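Local coordinates for uncharacterized protein (Magnetospirillum magneticum AMB-1, PDB 5MU5) that is a Maf-family glycosyltransferase involved in forming bacterial flagella, probably attaching nonulosonic-acid-type sugars to flagellin, at residues 463-467 with 468-472; 282-285 with 286-290; 189-192 with 193-197. All coordinates share one frame; numbering follows the deposited sequence.

Contact 1: 463-467 with 468-472; sequences VYSET and IMLWT
Glu466 O meets Leu470 N and Thr467 O meets Trp471 N where a strand, 462-465, runs straight into a helix, 467-482. Glu466 sits at the N-cap position. Its carbonyl takes the first i-to-i+4 bond, Leu470 N to Glu466 O at 3.2 Å, with the donor in the carbonyl plane. A weak bond from Met469 N shares the same oxygen. The next bond is straighter: Trp471 N lies 3.2 Å from Thr467 O, with an N-H...O angle of 160°.

The Met469 side chain folds back against the N-cap residue. Its chain bends at the last torsion (chi3 -82°), which brings CE against the Glu466 side chain. CE of Met469 is 3.4 Å from OE2 of Glu466. The two side chains cross at a slant, and the methyl touches Glu466 from CB to OE2. Thr467 meets the indole of Trp471 with its methyl. CG2 stands anti to the backbone N, and this brings it close to the ring, 3.5 Å from CZ2 of Trp471. The carbonyl oxygen of Thr467 lies over one face of the same ring, near its rim. On the strand side, Ser465 OG packs 3.6 Å from CD2 of Leu470, while its hydrogen bond goes to Leu416 O.

Further along, Ile468 O accepts from both Thr472 N and Thr472 OG1, which come from opposite faces of its plane.

Strand 462-465 is the middle strand of a three-stranded antiparallel sheet, between 418-419 and 453-456. Leu470 lays its side chain on Val453 and Glu455 of strand 453-456, so the first turn of the helix packs against the sheet it leaves.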
ATOM      1  N   VAL A 463      25.114   9.289  -8.886  1.00 39.03           N
ATOM      2  CA  VAL A 463      24.185   9.271  -9.999  1.00 40.60           C
ATOM      3  C   VAL A 463      22.908   9.985  -9.549  1.00 39.69           C
ATOM      4  O   VAL A 463      22.563   9.970  -8.373  1.00 41.62           O
ATOM      5  CB  VAL A 463      23.879   7.839 -10.531  1.00 40.07           C
ATOM      6  CG1 VAL A 463      25.162   7.066 -10.810  1.00 40.47           C
ATOM      7  CG2 VAL A 463      23.025   7.066  -9.570  1.00 41.82           C
ATOM      8  N   TYR A 464      22.255  10.652 -10.489  1.00 36.98           N
ATOM      9  CA  TYR A 464      20.987  11.292 -10.254  1.00 37.17           C
ATOM     10  C   TYR A 464      19.819  10.341 -10.558  1.00 36.29           C
ATOM     11  O   TYR A 464      19.730   9.735 -11.632  1.00 35.31           O
ATOM     12  CB  TYR A 464      20.893  12.552 -11.100  1.00 38.38           C
ATOM     13  CG  TYR A 464      21.797  13.653 -10.604  1.00 38.38           C
ATOM     14  CD1 TYR A 464      23.126  13.704 -10.961  1.00 41.78           C
ATOM     15  CD2 TYR A 464      21.306  14.637  -9.777  1.00 43.67           C
ATOM     16  CE1 TYR A 464      23.951  14.719 -10.506  1.00 45.68           C
ATOM     17  CE2 TYR A 464      22.116  15.655  -9.311  1.00 48.39           C
ATOM     18  CZ  TYR A 464      23.434  15.697  -9.692  1.00 46.26           C
ATOM     19  OH  TYR A 464      24.204  16.723  -9.234  1.00 51.84           O
ATOM     20  N   SER A 465      18.910  10.242  -9.617  1.00 34.98           N
ATOM     21  CA  SER A 465      17.833   9.309  -9.711  1.00 39.47           C
ATOM     22  C   SER A 465      16.518   9.948  -9.274  1.00 41.63           C
ATOM     23  O   SER A 465      16.506  10.867  -8.476  1.00 46.37           O
ATOM     24  CB  SER A 465      18.186   8.118  -8.831  1.00 41.38           C
ATOM     25  OG  SER A 465      17.225   7.096  -8.956  1.00 48.43           O
ATOM     26  N   GLU A 466      15.416   9.441  -9.805  1.00 42.54           N
ATOM     27  CA  GLU A 466      14.082   9.901  -9.489  1.00 44.12           C
ATOM     28  C   GLU A 466      13.474   8.949  -8.499  1.00 43.36           C
ATOM     29  O   GLU A 466      13.964   7.832  -8.296  1.00 42.31           O
ATOM     30  CB  GLU A 466      13.218   9.861 -10.742  1.00 50.19           C
ATOM     31  CG  GLU A 466      13.752  10.656 -11.922  1.00 55.61           C
ATOM     32  CD  GLU A 466      13.144  10.201 -13.241  1.00 60.85           C
ATOM     33  OE1 GLU A 466      11.987   9.712 -13.234  1.00 62.63           O
ATOM     34  OE2 GLU A 466      13.822  10.315 -14.291  1.00 65.90           O
ATOM     35  N   THR A 467      12.350   9.363  -7.941  1.00 45.44           N
ATOM     36  CA  THR A 467      11.674   8.622  -6.880  1.00 46.88           C
ATOM     37  C   THR A 467      11.209   7.226  -7.301  1.00 44.69           C
ATOM     38  O   THR A 467      11.397   6.270  -6.555  1.00 45.34           O
ATOM     39  CB  THR A 467      10.528   9.487  -6.323  1.00 50.95           C
ATOM     40  OG1 THR A 467      11.108  10.641  -5.692  1.00 53.06           O
ATOM     41  CG2 THR A 467       9.662   8.737  -5.314  1.00 53.01           C
ATOM     42  N   ILE A 468      10.635   7.100  -8.489  1.00 43.24           N
ATOM     43  CA  ILE A 468      10.178   5.792  -8.984  1.00 48.00           C
ATOM     44  C   ILE A 468      11.351   4.812  -9.119  1.00 47.14           C
ATOM     45  O   ILE A 468      11.202   3.588  -8.902  1.00 46.69           O
ATOM     46  CB  ILE A 468       9.405   5.901 -10.335  1.00 50.59           C
ATOM     47  CG1 ILE A 468       8.900   4.530 -10.843  1.00 54.29           C
ATOM     48  CG2 ILE A 468      10.294   6.462 -11.439  1.00 53.14           C
ATOM     49  CD1 ILE A 468       7.938   3.785  -9.934  1.00 56.16           C
ATOM     50  N   MET A 469      12.508   5.354  -9.485  1.00 42.66           N
ATOM     51  CA  MET A 469      13.712   4.561  -9.619  1.00 41.46           C
ATOM     52  C   MET A 469      14.281   4.082  -8.265  1.00 39.07           C
ATOM     53  O   MET A 469      14.856   2.989  -8.167  1.00 36.64           O
ATOM     54  CB  MET A 469      14.718   5.345 -10.442  1.00 46.59           C
ATOM     55  CG  MET A 469      14.158   5.612 -11.826  1.00 51.77           C
ATOM     56  SD  MET A 469      15.392   6.108 -13.008  1.00 67.75           S
ATOM     57  CE  MET A 469      15.626   7.862 -12.740  1.00 60.03           C
ATOM     58  N   LEU A 470      14.098   4.875  -7.215  1.00 36.48           N
ATOM     59  CA  LEU A 470      14.570   4.479  -5.897  1.00 38.08           C
ATOM     60  C   LEU A 470      13.699   3.343  -5.354  1.00 35.90           C
ATOM     61  O   LEU A 470      14.218   2.439  -4.705  1.00 33.90           O
ATOM     62  CB  LEU A 470      14.586   5.665  -4.931  1.00 41.48           C
ATOM     63  CG  LEU A 470      15.378   6.892  -5.431  1.00 43.99           C
ATOM     64  CD1 LEU A 470      15.054   8.102  -4.575  1.00 48.00           C
ATOM     65  CD2 LEU A 470      16.864   6.653  -5.452  1.00 43.33           C
ATOM     66  N   TRP A 471      12.394   3.387  -5.628  1.00 36.54           N
ATOM     67  CA  TRP A 471      11.483   2.300  -5.225  1.00 39.01           C
ATOM     68  C   TRP A 471      11.862   1.038  -5.964  1.00 34.60           C
ATOM     69  O   TRP A 471      11.908  -0.035  -5.389  1.00 36.97           O
ATOM     70  CB  TRP A 471      10.016   2.605  -5.537  1.00 41.69           C
ATOM     71  CG  TRP A 471       9.459   3.843  -4.875  1.00 47.63           C
ATOM     72  CD1 TRP A 471       9.909   4.448  -3.737  1.00 43.46           C
ATOM     73  CD2 TRP A 471       8.295   4.577  -5.285  1.00 49.50           C
ATOM     74  NE1 TRP A 471       9.136   5.535  -3.451  1.00 48.88           N
ATOM     75  CE2 TRP A 471       8.127   5.633  -4.372  1.00 49.05           C
ATOM     76  CE3 TRP A 471       7.382   4.438  -6.337  1.00 54.03           C
ATOM     77  CZ2 TRP A 471       7.086   6.566  -4.480  1.00 52.35           C
ATOM     78  CZ3 TRP A 471       6.340   5.374  -6.454  1.00 57.70           C
ATOM     79  CH2 TRP A 471       6.210   6.427  -5.529  1.00 54.42           C
ATOM     80  N   THR A 472      12.160   1.185  -7.249  1.00 33.90           N
ATOM     81  CA  THR A 472      12.588   0.068  -8.048  1.00 33.11           C
ATOM     82  C   THR A 472      13.865  -0.482  -7.474  1.00 33.73           C
ATOM     83  O   THR A 472      13.978  -1.687  -7.287  1.00 35.60           O
ATOM     84  CB  THR A 472      12.790   0.486  -9.506  1.00 34.73           C
ATOM     85  OG1 THR A 472      11.532   0.870 -10.058  1.00 36.43           O
ATOM     86  CG2 THR A 472      13.364  -0.674 -10.334  1.00 35.15           C
TER

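Contact 2: 282-285 with 286-290; sequences PSID and DDIEV
Asp286 N bonds to Ser283 O at 3.2 Å and Asp287 N to Ile284 O at 2.8 Å, two i-to-i+3 bonds that begin helix 284-294. In both, the donor stands well above the carbonyl plane, as expected of a 3-10-like turn.

Water stitches the two ends together. One molecule donates to Ser283 OG and to OD2 of Asp287, the latter at 2.6 Å from the water oxygen. Protein groups bind here too: Ser283 OG bonds to Asp415 OD1 and Asp494 N, and Asp287 OD1 to Ser506 OG. The Asp287 carboxylate is thus held at both oxygens. A second water donates to Asp285 O and accepts from Glu289 N, bridging the kink where that amide has no bond to the turn before.

Asp285 and Asp286 lie side by side, their carboxylate planes 31° apart. Their OD1 atoms are 3.8 Å from each other, which probably costs some energy. CG of Asp285 stands between its backbone N and carbonyl carbon (chi1 75°), and this brings the carboxylate close to Asp286. On the buried side, the Ile284 and Ile288 side chains cross at a slant, with CG1 of Ile284 3.7 Å from CD1 of Ile288.

This helix links strands 275-278 and 299-303 in a beta-alpha-beta unit of the large mixed sheet. Ile284 and Asp287 touch Phe412 of strand 408-412, and Ile288 reaches the loop at Asn313.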
ATOM      1  N   PRO A 282      20.502   3.167 -20.619  1.00 37.27           N
ATOM      2  CA  PRO A 282      21.468   3.353 -21.722  1.00 37.71           C
ATOM      3  C   PRO A 282      22.922   2.913 -21.485  1.00 39.80           C
ATOM      4  O   PRO A 282      23.695   2.793 -22.458  1.00 41.39           O
ATOM      5  CB  PRO A 282      21.405   4.855 -22.002  1.00 40.83           C
ATOM      6  CG  PRO A 282      20.889   5.477 -20.755  1.00 39.74           C
ATOM      7  CD  PRO A 282      19.999   4.453 -20.102  1.00 38.03           C
ATOM      8  N   SER A 283      23.318   2.636 -20.244  1.00 39.95           N
ATOM      9  CA  SER A 283      24.679   2.129 -20.031  1.00 41.43           C
ATOM     10  C   SER A 283      24.917   0.765 -20.709  1.00 41.94           C
ATOM     11  O   SER A 283      26.056   0.338 -20.844  1.00 44.37           O
ATOM     12  CB  SER A 283      25.045   2.070 -18.552  1.00 40.90           C
ATOM     13  OG  SER A 283      24.432   0.981 -17.903  1.00 43.99           O
ATOM     14  N   ILE A 284      23.845   0.109 -21.152  1.00 42.69           N
ATOM     15  CA  ILE A 284      23.922  -1.182 -21.854  1.00 44.26           C
ATOM     16  C   ILE A 284      24.913  -1.176 -23.037  1.00 47.52           C
ATOM     17  O   ILE A 284      25.569  -2.183 -23.287  1.00 47.22           O
ATOM     18  CB  ILE A 284      22.506  -1.621 -22.346  1.00 43.74           C
ATOM     19  CG1 ILE A 284      22.469  -3.076 -22.816  1.00 46.69           C
ATOM     20  CG2 ILE A 284      22.007  -0.731 -23.462  1.00 43.69           C
ATOM     21  CD1 ILE A 284      22.435  -4.052 -21.683  1.00 48.62           C
ATOM     22  N   ASP A 285      25.061  -0.060 -23.751  1.00 49.47           N
ATOM     23  CA  ASP A 285      25.912  -0.072 -24.948  1.00 54.72           C
ATOM     24  C   ASP A 285      27.381  -0.456 -24.662  1.00 55.53           C
ATOM     25  O   ASP A 285      28.069  -0.983 -25.531  1.00 52.95           O
ATOM     26  CB  ASP A 285      25.793   1.233 -25.747  1.00 61.68           C
ATOM     27  CG  ASP A 285      26.512   2.393 -25.102  1.00 70.71           C
ATOM     28  OD1 ASP A 285      26.683   2.400 -23.862  1.00 82.23           O
ATOM     29  OD2 ASP A 285      26.904   3.320 -25.847  1.00 82.71           O
ATOM     30  N   ASP A 286      27.848  -0.210 -23.441  1.00 56.37           N
ATOM     31  CA  ASP A 286      29.178  -0.665 -23.030  1.00 58.12           C
ATOM     32  C   ASP A 286      29.251  -2.180 -22.898  1.00 53.60           C
ATOM     33  O   ASP A 286      30.298  -2.754 -23.128  1.00 53.10           O
ATOM     34  CB  ASP A 286      29.588  -0.061 -21.677  1.00 63.99           C
ATOM     35  CG  ASP A 286      29.846   1.436 -21.747  1.00 73.56           C
ATOM     36  OD1 ASP A 286      30.281   1.923 -22.817  1.00 79.54           O
ATOM     37  OD2 ASP A 286      29.620   2.126 -20.723  1.00 78.29           O
ATOM     38  N   ASP A 287      28.143  -2.820 -22.535  1.00 50.40           N
ATOM     39  CA  ASP A 287      28.134  -4.239 -22.190  1.00 50.13           C
ATOM     40  C   ASP A 287      27.539  -5.142 -23.283  1.00 47.91           C
ATOM     41  O   ASP A 287      27.507  -6.347 -23.130  1.00 44.04           O
ATOM     42  CB  ASP A 287      27.334  -4.442 -20.895  1.00 51.95           C
ATOM     43  CG  ASP A 287      27.713  -3.452 -19.787  1.00 56.39           C
ATOM     44  OD1 ASP A 287      28.923  -3.279 -19.513  1.00 59.39           O
ATOM     45  OD2 ASP A 287      26.789  -2.853 -19.176  1.00 57.25           O
ATOM     46  N   ILE A 288      27.077  -4.561 -24.380  1.00 48.47           N
ATOM     47  CA  ILE A 288      26.420  -5.327 -25.436  1.00 49.73           C
ATOM     48  C   ILE A 288      27.283  -6.448 -25.967  1.00 50.81           C
ATOM     49  O   ILE A 288      26.779  -7.561 -26.154  1.00 50.12           O
ATOM     50  CB  ILE A 288      25.960  -4.422 -26.610  1.00 52.24           C
ATOM     51  CG1 ILE A 288      24.683  -3.686 -26.219  1.00 53.69           C
ATOM     52  CG2 ILE A 288      25.656  -5.224 -27.871  1.00 53.58           C
ATOM     53  CD1 ILE A 288      23.474  -4.590 -26.035  1.00 55.16           C
ATOM     54  N   GLU A 289      28.567  -6.185 -26.198  1.00 48.99           N
ATOM     55  CA  GLU A 289      29.429  -7.228 -26.755  1.00 52.62           C
ATOM     56  C   GLU A 289      29.622  -8.399 -25.800  1.00 48.24           C
ATOM     57  O   GLU A 289      29.686  -9.536 -26.237  1.00 47.67           O
ATOM     58  CB  GLU A 289      30.782  -6.676 -27.245  1.00 57.66           C
ATOM     59  CG  GLU A 289      30.681  -5.803 -28.506  1.00 64.94           C
ATOM     60  CD  GLU A 289      29.864  -6.442 -29.652  1.00 74.83           C
ATOM     61  OE1 GLU A 289      30.028  -7.659 -29.936  1.00 76.44           O
ATOM     62  OE2 GLU A 289      29.046  -5.725 -30.282  1.00 77.62           O
ATOM     63  N   VAL A 290      29.683  -8.124 -24.502  1.00 45.17           N
ATOM     64  CA  VAL A 290      29.865  -9.179 -23.514  1.00 43.10           C
ATOM     65  C   VAL A 290      28.602 -10.032 -23.407  1.00 41.47           C
ATOM     66  O   VAL A 290      28.666 -11.246 -23.272  1.00 38.48           O
ATOM     67  CB  VAL A 290      30.264  -8.596 -22.143  1.00 43.52           C
ATOM     68  CG1 VAL A 290      30.315  -9.673 -21.067  1.00 43.03           C
ATOM     69  CG2 VAL A 290      31.622  -7.930 -22.257  1.00 44.78           C
TER
HETATM   70  O   HOH W   1      24.496  -1.862 -18.303  1.00 40.41           O
HETATM   71  O   HOH W   2      29.569  -3.251 -25.932  1.00 46.65           O

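Contact 3: 189-192 with 193-197; sequences GQIA and RQLRS
Gly189 O, Gln190 O, Ile191 O and Ala192 O each accept the amide four residues on, from Arg193, Gln194, Leu195 and Arg196. Arg196 N to Ala192 O is nearly straight, at 3.1 Å and 167°. Ile191 O takes a second, weak bond from Gln194 N.

Arg196 bends back at chi3 (-68°), and its guanidinium settles with one face over Ala192 O. NH1 lies 3.6 Å from CB of Ala192. That nitrogen makes a salt bridge to Asp231, with a long, weak ion pair to Glu227. With an alanine in place of Arg196, Asp231 would probably lose its salt-bridge mate, and the contact of NH1 with the Ala192 methyl would go.

Gln190 and Gln194 lie askew, their amide planes 56° apart. OE1 of Gln190 faces aliphatic carbon of its neighbour, 3.9 Å from CG of Gln194. Ile191 and Leu195 run side by side, CG2 of the former 4.2 Å from CD1 of the latter. Leu195 packs on strands 123-127 and 180-183, and Ile191 on helix 219-235.

Regular i-to-i+4 bonding with one apolar flank against a parallel sheet is characteristic of an amphipathic helix in an alpha/beta layered domain, here within the Maf N-terminal region.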
ATOM      1  N   GLY A 189      11.890   4.973  13.916  1.00 42.56           N
ATOM      2  CA  GLY A 189      11.480   4.081  12.833  1.00 42.32           C
ATOM      3  C   GLY A 189      10.323   3.185  13.200  1.00 42.46           C
ATOM      4  O   GLY A 189       9.357   3.084  12.463  1.00 45.68           O
ATOM      5  N   GLN A 190      10.409   2.558  14.363  1.00 45.65           N
ATOM      6  CA  GLN A 190       9.353   1.679  14.854  1.00 44.94           C
ATOM      7  C   GLN A 190       8.111   2.437  15.218  1.00 42.80           C
ATOM      8  O   GLN A 190       7.012   1.968  14.976  1.00 38.48           O
ATOM      9  CB  GLN A 190       9.807   0.894  16.087  1.00 48.69           C
ATOM     10  CG  GLN A 190      10.449  -0.421  15.751  1.00 54.71           C
ATOM     11  CD  GLN A 190       9.487  -1.320  14.996  1.00 57.94           C
ATOM     12  OE1 GLN A 190       8.338  -1.478  15.393  1.00 61.39           O
ATOM     13  NE2 GLN A 190       9.942  -1.887  13.891  1.00 62.12           N
ATOM     14  N   ILE A 191       8.271   3.598  15.836  1.00 42.05           N
ATOM     15  CA  ILE A 191       7.095   4.389  16.186  1.00 43.65           C
ATOM     16  C   ILE A 191       6.303   4.705  14.906  1.00 43.55           C
ATOM     17  O   ILE A 191       5.091   4.482  14.851  1.00 38.23           O
ATOM     18  CB  ILE A 191       7.465   5.688  16.916  1.00 42.36           C
ATOM     19  CG1 ILE A 191       7.944   5.358  18.335  1.00 43.27           C
ATOM     20  CG2 ILE A 191       6.263   6.620  16.947  1.00 41.39           C
ATOM     21  CD1 ILE A 191       8.667   6.488  19.021  1.00 45.34           C
ATOM     22  N   ALA A 192       7.022   5.198  13.896  1.00 42.01           N
ATOM     23  CA  ALA A 192       6.435   5.583  12.620  1.00 42.85           C
ATOM     24  C   ALA A 192       5.718   4.424  11.976  1.00 40.55           C
ATOM     25  O   ALA A 192       4.595   4.574  11.571  1.00 43.99           O
ATOM     26  CB  ALA A 192       7.494   6.149  11.678  1.00 41.47           C
ATOM     27  N   ARG A 193       6.345   3.262  11.921  1.00 44.06           N
ATOM     28  CA  ARG A 193       5.707   2.074  11.338  1.00 48.74           C
ATOM     29  C   ARG A 193       4.426   1.653  12.043  1.00 44.73           C
ATOM     30  O   ARG A 193       3.457   1.238  11.405  1.00 40.39           O
ATOM     31  CB  ARG A 193       6.660   0.862  11.330  1.00 53.20           C
ATOM     32  CG  ARG A 193       7.734   0.936  10.264  1.00 66.69           C
ATOM     33  CD  ARG A 193       8.343  -0.419   9.910  1.00 74.44           C
ATOM     34  NE  ARG A 193       8.906  -0.358   8.557  1.00 86.40           N
ATOM     35  CZ  ARG A 193      10.112   0.118   8.232  1.00 90.75           C
ATOM     36  NH1 ARG A 193      10.946   0.579   9.160  1.00 94.26           N
ATOM     37  NH2 ARG A 193      10.489   0.131   6.955  1.00 91.04           N
ATOM     38  N   GLN A 194       4.440   1.734  13.366  1.00 46.54           N
ATOM     39  CA  GLN A 194       3.318   1.253  14.180  1.00 44.77           C
ATOM     40  C   GLN A 194       2.152   2.194  14.115  1.00 41.29           C
ATOM     41  O   GLN A 194       1.016   1.753  14.096  1.00 42.00           O
ATOM     42  CB  GLN A 194       3.748   1.134  15.615  1.00 48.89           C
ATOM     43  CG  GLN A 194       4.883   0.170  15.825  1.00 55.24           C
ATOM     44  CD  GLN A 194       4.364  -1.183  16.078  1.00 59.54           C
ATOM     45  OE1 GLN A 194       4.021  -1.905  15.144  1.00 65.45           O
ATOM     46  NE2 GLN A 194       4.259  -1.539  17.357  1.00 62.33           N
ATOM     47  N   LEU A 195       2.442   3.496  14.117  1.00 41.73           N
ATOM     48  CA  LEU A 195       1.410   4.518  13.975  1.00 41.75           C
ATOM     49  C   LEU A 195       0.725   4.390  12.630  1.00 41.33           C
ATOM     50  O   LEU A 195      -0.505   4.383  12.557  1.00 40.40           O
ATOM     51  CB  LEU A 195       1.990   5.920  14.099  1.00 43.55           C
ATOM     52  CG  LEU A 195       1.945   6.539  15.480  1.00 45.88           C
ATOM     53  CD1 LEU A 195       2.594   7.916  15.431  1.00 43.80           C
ATOM     54  CD2 LEU A 195       0.483   6.601  15.934  1.00 46.33           C
ATOM     55  N   ARG A 196       1.529   4.266  11.576  1.00 40.89           N
ATOM     56  CA  ARG A 196       0.994   4.084  10.225  1.00 41.30           C
ATOM     57  C   ARG A 196       0.116   2.860  10.190  1.00 38.22           C
ATOM     58  O   ARG A 196      -0.978   2.898   9.681  1.00 38.20           O
ATOM     59  CB  ARG A 196       2.112   3.965   9.173  1.00 42.50           C
ATOM     60  CG  ARG A 196       2.846   5.274   8.918  1.00 46.44           C
ATOM     61  CD  ARG A 196       3.625   5.272   7.611  1.00 48.89           C
ATOM     62  NE  ARG A 196       4.767   4.351   7.604  1.00 50.47           N
ATOM     63  CZ  ARG A 196       6.029   4.677   7.884  1.00 49.48           C
ATOM     64  NH1 ARG A 196       6.358   5.900   8.255  1.00 49.37           N
ATOM     65  NH2 ARG A 196       6.972   3.753   7.819  1.00 50.66           N
ATOM     66  N   SER A 197       0.593   1.784  10.781  1.00 39.35           N
ATOM     67  CA  SER A 197      -0.147   0.534  10.811  1.00 40.35           C
ATOM     68  C   SER A 197      -1.436   0.637  11.651  1.00 38.77           C
ATOM     69  O   SER A 197      -2.478   0.068  11.315  1.00 38.50           O
ATOM     70  CB  SER A 197       0.768  -0.555  11.350  1.00 40.59           C
ATOM     71  OG  SER A 197       0.037  -1.738  11.541  1.00 47.14           O
TER

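The three contacts follow one another along the chain in the order 3, 2, 1, and none touches another. Contacts 1 and 2 lie on the same side of the chain's centre, their centres 21 Å apart and their nearest atoms about 9 Å apart. Contact 3 lies on a helix packed against the parallel four-stranded sheet of the N-terminal region. Its centre is 24 Å from that of contact 1 and 43 Å from that of contact 2. Contact 2 lies in the MptE-like part of the chain, contact 3 in the Maf N-terminal part. A tetraethylene glycol, probably from the crystallisation liquor, lies about 4 Å from the side chain of Asp286 in contact 2.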